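Local structure of prolyl endopeptidase (2BKL) at residues F83-H88 with E92-Y97; G579-P584 with K588-Y593; V218-T223 with T228-D233. The protein probably hydrolyses peptide bonds on the carboxyl side of proline, and less readily of alanine, in oligopeptides, as a serine protease of the S9A family. One frame throughout, in Å; residues are numbered along the deposited sequence.

Contact 1 of 3, residues F83-H88 with E92-Y97; sequences FYVRTH and EKAILY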
loop_
_atom_site.group_PDB
_atom_site.type_symbol
_atom_site.label_atom_id
_atom_site.label_comp_id
_atom_site.label_asym_id
_atom_site.label_seq_id
_atom_site.Cartn_x
_atom_site.Cartn_y
_atom_site.Cartn_z
ATOM N N PHE A 83 -9.396 -13.450 18.047
ATOM C CA PHE A 83 -9.094 -13.889 16.693
ATOM C C PHE A 83 -7.866 -13.152 16.213
ATOM O O PHE A 83 -7.774 -11.931 16.351
ATOM C CB PHE A 83 -10.249 -13.569 15.738
ATOM C CG PHE A 83 -11.532 -14.263 16.085
ATOM C CD1 PHE A 83 -12.343 -13.805 17.107
ATOM C CD2 PHE A 83 -11.909 -15.418 15.434
ATOM C CE1 PHE A 83 -13.514 -14.479 17.441
ATOM C CE2 PHE A 83 -13.089 -16.072 15.773
ATOM C CZ PHE A 83 -13.863 -15.602 16.754
ATOM N N TYR A 84 -6.904 -13.851 15.634
ATOM C CA TYR A 84 -5.615 -13.252 15.327
ATOM C C TYR A 84 -4.844 -14.155 14.378
ATOM O O TYR A 84 -5.065 -15.376 14.343
ATOM C CB TYR A 84 -4.809 -12.982 16.635
ATOM C CG TYR A 84 -4.749 -14.218 17.497
ATOM C CD1 TYR A 84 -5.755 -14.485 18.403
ATOM C CD2 TYR A 84 -3.742 -15.165 17.335
ATOM C CE1 TYR A 84 -5.760 -15.625 19.148
ATOM C CE2 TYR A 84 -3.741 -16.314 18.089
ATOM C CZ TYR A 84 -4.758 -16.544 18.984
ATOM O OH TYR A 84 -4.799 -17.675 19.756
ATOM N N VAL A 85 -3.986 -13.546 13.586
ATOM C CA VAL A 85 -3.153 -14.263 12.647
ATOM C C VAL A 85 -1.766 -14.530 13.238
ATOM O O VAL A 85 -1.190 -13.667 13.909
ATOM C CB VAL A 85 -3.075 -13.464 11.353
ATOM C CG1 VAL A 85 -2.049 -14.025 10.415
ATOM C CG2 VAL A 85 -4.450 -13.458 10.671
ATOM N N ARG A 86 -1.213 -15.716 12.971
ATOM C CA ARG A 86 0.161 -16.036 13.319
ATOM C C ARG A 86 0.947 -16.396 12.083
ATOM O O ARG A 86 0.410 -16.950 11.135
ATOM C CB ARG A 86 0.246 -17.255 14.233
ATOM C CG ARG A 86 -0.296 -17.081 15.655
ATOM C CD ARG A 86 0.035 -18.270 16.544
ATOM N NE ARG A 86 -0.461 -18.191 17.914
ATOM C CZ ARG A 86 0.154 -17.576 18.912
ATOM N NH1 ARG A 86 1.285 -16.922 18.707
ATOM N NH2 ARG A 86 -0.394 -17.580 20.123
ATOM N N THR A 87 2.241 -16.114 12.108
ATOM C CA THR A 87 3.155 -16.815 11.228
ATOM C C THR A 87 3.942 -17.822 12.055
ATOM O O THR A 87 4.182 -17.632 13.244
ATOM C CB THR A 87 4.148 -15.886 10.520
ATOM O OG1 THR A 87 4.951 -15.167 11.481
ATOM C CG2 THR A 87 3.436 -14.831 9.671
ATOM N N HIS A 88 4.367 -18.880 11.383
ATOM C CA HIS A 88 5.219 -19.930 11.959
ATOM C C HIS A 88 6.460 -20.093 11.073
ATOM O O HIS A 88 6.454 -19.744 9.885
ATOM C CB HIS A 88 4.475 -21.280 12.043
ATOM C CG HIS A 88 3.235 -21.264 12.885
ATOM N ND1 HIS A 88 3.237 -20.888 14.208
ATOM C CD2 HIS A 88 1.960 -21.608 12.596
ATOM C CE1 HIS A 88 2.008 -20.982 14.693
ATOM N NE2 HIS A 88 1.211 -21.409 13.732
ATOM N N GLU A 92 4.363 -21.371 4.818
ATOM C CA GLU A 92 4.534 -20.413 3.716
ATOM C C GLU A 92 3.608 -19.202 3.779
ATOM O O GLU A 92 3.942 -18.168 3.192
ATOM C CB GLU A 92 4.380 -21.124 2.374
ATOM C CG GLU A 92 5.518 -22.109 2.094
ATOM C CD GLU A 92 6.844 -21.425 1.996
ATOM O OE1 GLU A 92 6.895 -20.459 1.262
ATOM O OE2 GLU A 92 7.812 -21.853 2.642
ATOM N N LYS A 93 2.474 -19.337 4.472
ATOM C CA LYS A 93 1.467 -18.300 4.640
ATOM C C LYS A 93 1.050 -18.232 6.101
ATOM O O LYS A 93 1.083 -19.252 6.800
ATOM C CB LYS A 93 0.231 -18.632 3.792
ATOM C CG LYS A 93 0.464 -18.636 2.295
ATOM C CD LYS A 93 -0.847 -18.968 1.571
ATOM C CE LYS A 93 -0.706 -19.219 0.117
ATOM N NZ LYS A 93 -0.272 -18.003 -0.602
ATOM N N ALA A 94 0.616 -17.052 6.529
ATOM C CA ALA A 94 0.045 -16.863 7.850
ATOM C C ALA A 94 -1.293 -17.557 8.002
ATOM O O ALA A 94 -1.988 -17.788 7.027
ATOM C CB ALA A 94 -0.119 -15.399 8.127
ATOM N N ILE A 95 -1.648 -17.858 9.250
ATOM C CA ILE A 95 -2.817 -18.639 9.605
ATOM C C ILE A 95 -3.676 -17.878 10.608
ATOM O O ILE A 95 -3.134 -17.309 11.554
ATOM C CB ILE A 95 -2.316 -19.992 10.220
ATOM C CG1 ILE A 95 -1.543 -20.793 9.171
ATOM C CG2 ILE A 95 -3.464 -20.813 10.829
ATOM C CD1 ILE A 95 -0.916 -22.057 9.693
ATOM N N LEU A 96 -4.995 -17.926 10.445
ATOM C CA LEU A 96 -5.952 -17.302 11.359
ATOM C C LEU A 96 -6.341 -18.298 12.455
ATOM O O LEU A 96 -6.767 -19.400 12.157
ATOM C CB LEU A 96 -7.202 -16.862 10.592
ATOM C CG LEU A 96 -8.253 -16.170 11.450
ATOM C CD1 LEU A 96 -7.747 -14.909 12.083
ATOM C CD2 LEU A 96 -9.515 -15.836 10.638
ATOM N N TYR A 97 -6.113 -17.915 13.708
ATOM C CA TYR A 97 -6.443 -18.660 14.909
ATOM C C TYR A 97 -7.543 -17.986 15.700
ATOM O O TYR A 97 -7.773 -16.778 15.580
ATOM C CB TYR A 97 -5.206 -18.694 15.823
ATOM C CG TYR A 97 -4.133 -19.633 15.353
ATOM C CD1 TYR A 97 -3.211 -19.244 14.416
ATOM C CD2 TYR A 97 -4.056 -20.928 15.860
ATOM C CE1 TYR A 97 -2.226 -20.118 13.985
ATOM C CE2 TYR A 97 -3.079 -21.809 15.422
ATOM C CZ TYR A 97 -2.171 -21.378 14.492
ATOM O OH TYR A 97 -1.201 -22.254 14.052
HETATM O O HOH W 1 3.054 -18.787 8.758
#
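The side chain of Tyr97 meets Tyr84 and Arg86 of the partner strand and His88 just beyond it, in a beta hairpin of the N-terminal beta-propeller. Strands 81-87 and 95-100 are the two middle strands of a four-stranded antiparallel blade. Tyr84 with Tyr97 and Arg86 with Ile95 are hydrogen-bonded pairs, each joined by two N-H...O bonds; the shortest runs from Tyr97 N to Tyr84 O, 2.8 Å. Arg86 has CG anti to its carbonyl carbon (chi1 -69°) and is extended from there to NE, which carries CB and CG past Tyr97 CD1 and CE1 and sets CD over one face, toward the rim. Arg86 CD makes a CH-pi contact there, 4.2 Å from the Tyr97 ring centroid. The guanidinium is turned steeply to the ring, at most a weak cation-pi partner, and its NH2 makes a salt bridge with Glu106. The Tyr84 ring crosses beside the base of Tyr97, its CE2 3.6 Å from Tyr97 CB, and its hydroxyl also bonds Glu106, so one carboxylate ties down both side chains. On the other face of the sheet Val85 and Leu96 form a non-hydrogen-bonded pair with their side chains at about a right angle, Val85 CG2 lying 3.9 Å from Leu96 CD1; Trp126 of strand 121-128 touches both. Val85 CG1 packs tightly on Ala94 CB, at 3.3 Å. Past the last backbone pair a water accepts from His88 N and donates to Lys93 O, bridging the two chains where they diverge toward the hairpin turn. The imidazole of His88 comes in from the opposite direction to Tyr97, the two rings rim to rim with planes 89° apart, and His88 NE2 meets Tyr97 OH in a short hydrogen bond of 2.6 Å.

Contact 2 of 3, residues G579-P584 with K588-Y593; sequences GTAEKP and KTLHAY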
loop_
_atom_site.group_PDB
_atom_site.type_symbol
_atom_site.label_atom_id
_atom_site.label_comp_id
_atom_site.label_asym_id
_atom_site.label_seq_id
_atom_site.Cartn_x
_atom_site.Cartn_y
_atom_site.Cartn_z
ATOM N N GLY A 579 -4.244 12.664 -13.433
ATOM C CA GLY A 579 -4.921 13.233 -14.603
ATOM C C GLY A 579 -5.051 12.162 -15.677
ATOM O O GLY A 579 -4.617 11.010 -15.503
ATOM N N THR A 580 -5.673 12.514 -16.794
ATOM C CA THR A 580 -5.830 11.588 -17.903
ATOM C C THR A 580 -5.425 12.248 -19.209
ATOM O O THR A 580 -5.851 13.368 -19.512
ATOM C CB THR A 580 -7.265 11.079 -18.048
ATOM O OG1 THR A 580 -7.399 10.399 -19.308
ATOM C CG2 THR A 580 -8.311 12.200 -17.997
ATOM N N ALA A 581 -4.668 11.519 -20.017
ATOM C CA ALA A 581 -4.284 12.023 -21.312
ATOM C C ALA A 581 -5.452 12.240 -22.266
ATOM O O ALA A 581 -5.253 12.813 -23.343
ATOM C CB ALA A 581 -3.248 11.109 -21.922
ATOM N N GLU A 582 -6.649 11.819 -21.886
ATOM C CA GLU A 582 -7.849 12.138 -22.649
ATOM C C GLU A 582 -8.132 13.652 -22.663
ATOM O O GLU A 582 -8.843 14.144 -23.544
ATOM C CB GLU A 582 -9.073 11.393 -22.094
ATOM C CG GLU A 582 -8.965 9.874 -22.276
ATOM C CD GLU A 582 -9.864 9.055 -21.366
ATOM O OE1 GLU A 582 -9.884 9.338 -20.132
ATOM O OE2 GLU A 582 -10.502 8.099 -21.897
ATOM N N LYS A 583 -7.596 14.382 -21.689
ATOM C CA LYS A 583 -7.791 15.837 -21.568
ATOM C C LYS A 583 -6.519 16.581 -21.967
ATOM O O LYS A 583 -5.427 16.154 -21.611
ATOM C CB LYS A 583 -8.185 16.203 -20.132
ATOM C CG LYS A 583 -9.544 15.638 -19.757
ATOM C CD LYS A 583 -9.916 15.904 -18.302
ATOM C CE LYS A 583 -11.126 15.049 -17.871
ATOM N NZ LYS A 583 -10.933 14.349 -16.535
ATOM N N PRO A 584 -6.620 17.682 -22.711
ATOM C CA PRO A 584 -5.421 18.327 -23.275
ATOM C C PRO A 584 -4.387 18.804 -22.259
ATOM O O PRO A 584 -3.182 18.597 -22.478
ATOM C CB PRO A 584 -5.974 19.533 -24.064
ATOM C CG PRO A 584 -7.390 19.686 -23.620
ATOM C CD PRO A 584 -7.866 18.355 -23.107
ATOM N N LYS A 588 -0.465 17.220 -21.525
ATOM C CA LYS A 588 0.807 17.931 -21.578
ATOM C C LYS A 588 1.668 17.559 -20.355
ATOM O O LYS A 588 2.848 17.264 -20.478
ATOM C CB LYS A 588 0.612 19.437 -21.638
ATOM C CG LYS A 588 1.921 20.182 -21.746
ATOM C CD LYS A 588 1.706 21.612 -22.217
ATOM C CE LYS A 588 3.054 22.331 -22.383
ATOM N NZ LYS A 588 3.775 22.414 -21.083
ATOM N N THR A 589 1.044 17.541 -19.186
ATOM C CA THR A 589 1.731 17.157 -17.970
ATOM C C THR A 589 2.263 15.731 -18.017
ATOM O O THR A 589 3.413 15.485 -17.715
ATOM C CB THR A 589 0.749 17.300 -16.783
ATOM O OG1 THR A 589 0.490 18.706 -16.559
ATOM C CG2 THR A 589 1.331 16.760 -15.467
ATOM N N LEU A 590 1.395 14.787 -18.361
ATOM C CA LEU A 590 1.748 13.364 -18.369
ATOM C C LEU A 590 2.809 13.054 -19.402
ATOM O O LEU A 590 3.752 12.307 -19.122
ATOM C CB LEU A 590 0.487 12.543 -18.615
ATOM C CG LEU A 590 -0.551 12.594 -17.500
ATOM C CD1 LEU A 590 -1.929 12.241 -18.060
ATOM C CD2 LEU A 590 -0.135 11.674 -16.365
ATOM N N HIS A 591 2.669 13.598 -20.594
ATOM C CA HIS A 591 3.590 13.311 -21.672
ATOM C C HIS A 591 4.965 13.827 -21.327
ATOM O O HIS A 591 5.945 13.203 -21.696
ATOM C CB HIS A 591 3.072 13.896 -22.990
ATOM C CG HIS A 591 3.808 13.415 -24.205
ATOM N ND1 HIS A 591 3.960 14.200 -25.327
ATOM C CD2 HIS A 591 4.391 12.227 -24.491
ATOM C CE1 HIS A 591 4.637 13.529 -26.241
ATOM N NE2 HIS A 591 4.891 12.319 -25.774
ATOM N N ALA A 592 5.057 14.910 -20.542
ATOM C CA ALA A 592 6.343 15.485 -20.210
ATOM C C ALA A 592 7.189 14.576 -19.329
ATOM O O ALA A 592 8.406 14.645 -19.386
ATOM C CB ALA A 592 6.153 16.817 -19.564
ATOM N N TYR A 593 6.553 13.750 -18.505
ATOM C CA TYR A 593 7.314 12.827 -17.646
ATOM C C TYR A 593 7.194 11.321 -17.909
ATOM O O TYR A 593 7.993 10.573 -17.377
ATOM C CB TYR A 593 7.084 13.112 -16.155
ATOM C CG TYR A 593 5.706 12.767 -15.570
ATOM C CD1 TYR A 593 5.359 11.448 -15.290
ATOM C CD2 TYR A 593 4.796 13.757 -15.222
ATOM C CE1 TYR A 593 4.151 11.135 -14.697
ATOM C CE2 TYR A 593 3.592 13.462 -14.648
ATOM C CZ TYR A 593 3.262 12.149 -14.372
ATOM O OH TYR A 593 2.064 11.852 -13.755
#
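Pro584 O accepts the N-H of Lys588 at 3.2 Å, closing the first turn of helix 584-593, which the chain enters from Gly579 by a type I beta turn running from Thr580 to Lys583. Lys583 occupies the N-cap position, and its N bonds back to Thr580 O. Across this bend the packing is carried by Leu590. With CG anti to its carbonyl carbon (chi1 -67°), it presses one methyl on the backbone of the turn: Leu590 CD1 is 3.4 Å from Ala581 N. Ala581 CB stands farther off, 4.2 Å from Leu590 CD1. Gly579 leaves the preceding helix with positive phi (89°), where a beta carbon would jam against the carbonyl O of the residue before. The turn is braced from within by Thr580, whose hydroxyl works both ways. Thr580 OG1 accepts from Glu582 N at 3.0 Å, an ST turn, and donates to Glu582 OE1 at 2.8 Å, reaching that oxygen from the anti side and 30° out of the carboxylate plane. The other oxygen, OE2, makes a salt bridge with Arg572, so both carboxylate oxygens are engaged. The bend belongs to the catalytic alpha/beta-hydrolase domain, where it joins helix 575-578 to helix 584-593. Asp586, in the first turn of the latter, accepts from Thr580 N; farther along, Tyr593 packs on Leu537 and Gln545 of helix 534-545 and on Tyr578 of the ligand pocket, while His591 touches Val18 and Val20 of strand 18-21.

Contact 3 of 3, residues V218-T223 with T228-D233; sequences VVHERT and TFLQSD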
loop_
_atom_site.group_PDB
_atom_site.type_symbol
_atom_site.label_atom_id
_atom_site.label_comp_id
_atom_site.label_asym_id
_atom_site.label_seq_id
_atom_site.Cartn_x
_atom_site.Cartn_y
_atom_site.Cartn_z
ATOM N N VAL A 218 -29.951 -4.310 -2.490
ATOM C CA VAL A 218 -29.158 -3.203 -2.971
ATOM C C VAL A 218 -29.361 -2.033 -2.025
ATOM O O VAL A 218 -30.451 -1.454 -1.938
ATOM C CB VAL A 218 -29.537 -2.803 -4.415
ATOM C CG1 VAL A 218 -28.652 -1.698 -4.896
ATOM C CG2 VAL A 218 -29.458 -4.046 -5.350
ATOM N N VAL A 219 -28.311 -1.743 -1.266
ATOM C CA VAL A 219 -28.298 -0.690 -0.278
ATOM C C VAL A 219 -27.991 0.675 -0.885
ATOM O O VAL A 219 -28.576 1.679 -0.509
ATOM C CB VAL A 219 -27.296 -1.062 0.824
ATOM C CG1 VAL A 219 -27.059 0.073 1.793
ATOM C CG2 VAL A 219 -27.770 -2.308 1.518
ATOM N N HIS A 220 -27.036 0.720 -1.803
ATOM C CA HIS A 220 -26.706 1.953 -2.498
ATOM C C HIS A 220 -26.231 1.604 -3.886
ATOM O O HIS A 220 -25.358 0.757 -4.052
ATOM C CB HIS A 220 -25.610 2.722 -1.739
ATOM C CG HIS A 220 -25.416 4.138 -2.205
ATOM N ND1 HIS A 220 -24.874 4.456 -3.430
ATOM C CD2 HIS A 220 -25.655 5.321 -1.586
ATOM C CE1 HIS A 220 -24.830 5.769 -3.568
ATOM N NE2 HIS A 220 -25.294 6.320 -2.461
ATOM N N GLU A 221 -26.809 2.252 -4.892
ATOM C CA GLU A 221 -26.464 1.952 -6.274
ATOM C C GLU A 221 -25.089 2.506 -6.632
ATOM O O GLU A 221 -24.489 3.299 -5.906
ATOM C CB GLU A 221 -27.533 2.525 -7.222
ATOM C CG GLU A 221 -28.859 1.782 -7.152
ATOM C CD GLU A 221 -29.858 2.300 -8.171
ATOM O OE1 GLU A 221 -30.039 3.545 -8.239
ATOM O OE2 GLU A 221 -30.457 1.480 -8.913
ATOM N N ARG A 222 -24.614 2.089 -7.787
ATOM C CA ARG A 222 -23.293 2.464 -8.247
ATOM C C ARG A 222 -23.232 3.949 -8.574
ATOM O O ARG A 222 -24.255 4.583 -8.789
ATOM C CB ARG A 222 -22.932 1.660 -9.500
ATOM C CG ARG A 222 -23.676 2.098 -10.746
ATOM C CD ARG A 222 -23.563 1.096 -11.874
ATOM N NE ARG A 222 -24.274 1.532 -13.068
ATOM C CZ ARG A 222 -25.567 1.347 -13.268
ATOM N NH1 ARG A 222 -26.306 0.695 -12.378
ATOM N NH2 ARG A 222 -26.118 1.797 -14.390
ATOM N N THR A 223 -22.026 4.490 -8.624
ATOM C CA THR A 223 -21.824 5.852 -9.086
ATOM C C THR A 223 -21.777 5.925 -10.599
ATOM O O THR A 223 -22.029 6.975 -11.168
ATOM C CB THR A 223 -20.484 6.423 -8.585
ATOM O OG1 THR A 223 -19.398 5.686 -9.160
ATOM C CG2 THR A 223 -20.362 6.324 -7.060
ATOM N N THR A 228 -13.971 6.851 -9.237
ATOM C CA THR A 228 -14.351 6.841 -7.828
ATOM C C THR A 228 -14.243 5.469 -7.214
ATOM O O THR A 228 -14.172 4.465 -7.903
ATOM C CB THR A 228 -15.785 7.314 -7.640
ATOM O OG1 THR A 228 -16.686 6.365 -8.250
ATOM C CG2 THR A 228 -16.013 8.659 -8.319
ATOM N N PHE A 229 -14.278 5.449 -5.881
ATOM C CA PHE A 229 -14.579 4.256 -5.105
ATOM C C PHE A 229 -15.873 4.470 -4.323
ATOM O O PHE A 229 -16.165 5.568 -3.871
ATOM C CB PHE A 229 -13.477 3.907 -4.110
ATOM C CG PHE A 229 -12.130 3.640 -4.734
ATOM C CD1 PHE A 229 -11.228 4.681 -4.976
ATOM C CD2 PHE A 229 -11.761 2.351 -5.070
ATOM C CE1 PHE A 229 -9.974 4.410 -5.552
ATOM C CE2 PHE A 229 -10.514 2.086 -5.648
ATOM C CZ PHE A 229 -9.627 3.104 -5.871
ATOM N N LEU A 230 -16.617 3.406 -4.092
ATOM C CA LEU A 230 -17.785 3.471 -3.225
ATOM C C LEU A 230 -17.513 2.576 -2.027
ATOM O O LEU A 230 -17.182 1.412 -2.191
ATOM C CB LEU A 230 -19.010 2.976 -3.988
ATOM C CG LEU A 230 -20.362 3.185 -3.318
ATOM C CD1 LEU A 230 -20.772 4.655 -3.342
ATOM C CD2 LEU A 230 -21.415 2.332 -4.012
ATOM N N GLN A 231 -17.646 3.113 -0.822
ATOM C CA GLN A 231 -17.362 2.340 0.380
ATOM C C GLN A 231 -18.414 2.583 1.433
ATOM O O GLN A 231 -18.961 3.677 1.539
ATOM C CB GLN A 231 -15.996 2.756 0.929
ATOM C CG GLN A 231 -15.343 1.750 1.862
ATOM C CD GLN A 231 -13.972 2.209 2.322
ATOM O OE1 GLN A 231 -13.213 2.825 1.546
ATOM N NE2 GLN A 231 -13.649 1.935 3.592
ATOM N N SER A 232 -18.737 1.549 2.201
ATOM C CA SER A 232 -19.719 1.683 3.288
ATOM C C SER A 232 -19.064 1.470 4.651
ATOM O O SER A 232 -17.978 0.903 4.760
ATOM C CB SER A 232 -20.900 0.738 3.099
ATOM O OG SER A 232 -20.537 -0.615 3.289
ATOM N N ASP A 233 -19.754 1.943 5.689
ATOM C CA ASP A 233 -19.377 1.622 7.066
ATOM C C ASP A 233 -20.629 1.633 7.927
ATOM O O ASP A 233 -21.646 2.188 7.529
ATOM C CB ASP A 233 -18.361 2.631 7.593
ATOM C CG ASP A 233 -17.493 2.087 8.739
ATOM O OD1 ASP A 233 -17.637 0.888 9.105
ATOM O OD2 ASP A 233 -16.645 2.804 9.344
#
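His220 sends its imidazole obliquely across to Leu230, ND1 lying 4.1 Å from Leu230 CD2. Together with Val219 it faces Ile204 in a classic beta bulge, just before the chain leaves strand 217-220. The ring is fixed in rotation by its own neighbour: His220 ND1 donates to Glu221 O at 2.8 Å, in the carbonyl plane and on a lone pair. That carbonyl also rests on the leucine, Glu221 O being 3.7 Å from Leu230 CD2. Here the outer strand of one propeller blade hands over to strand 229-234, the first strand of the next, and Leu230 fills the wedge between the two sheets, touching Ile204 on one and Val243 on the other. Phe229, beside it, touches the bound N-[(benzyloxy)carbonyl]-L-alanyl-L-proline. Thr223, within the connecting loop, passes Thr228 and Leu230 pointing the opposite way. Thr223 CG2 lies 4.1 Å from Leu230 CD1. In Thr223 and Thr228 alike the hydroxyl sits between the backbone N and the carbonyl carbon (chi1 65° and 66°), which brings Thr223 OG1 to donate to Thr228 OG1 at 2.9 Å. A valine here removes the hydroxyl, and Asp225 N would probably lose this acceptor and Thr228 OG1 one of its two hydrogen bonds. The chain of bonds returns to its start, since Asp225 N donates to Thr223 OG1 while Thr228 OG1 bonds Asp225 O.

Overall arrangement
From the N terminus, the chain first closes contact 1, a hairpin within one propeller blade. Contact 3 follows, its segments bracketing the loop between two blades. Contact 2 comes last, in the hydrolase domain, closing the bend into helix 584-593. The loops run in series; none nests in or crosses another. Contact 1 joins strands inside a blade, contact 3 joins two blades, and contact 2 packs the turn after helix 575-578 against helix 584-593. Contacts 1 and 2 lie on opposite sides of the chain's centre, their centres about 44 Å apart. Contacts 2 and 3 approach to about 11 Å between nearest atoms; the side chains of Leu590 and Leu230 are each about 11 Å from the bound ligand.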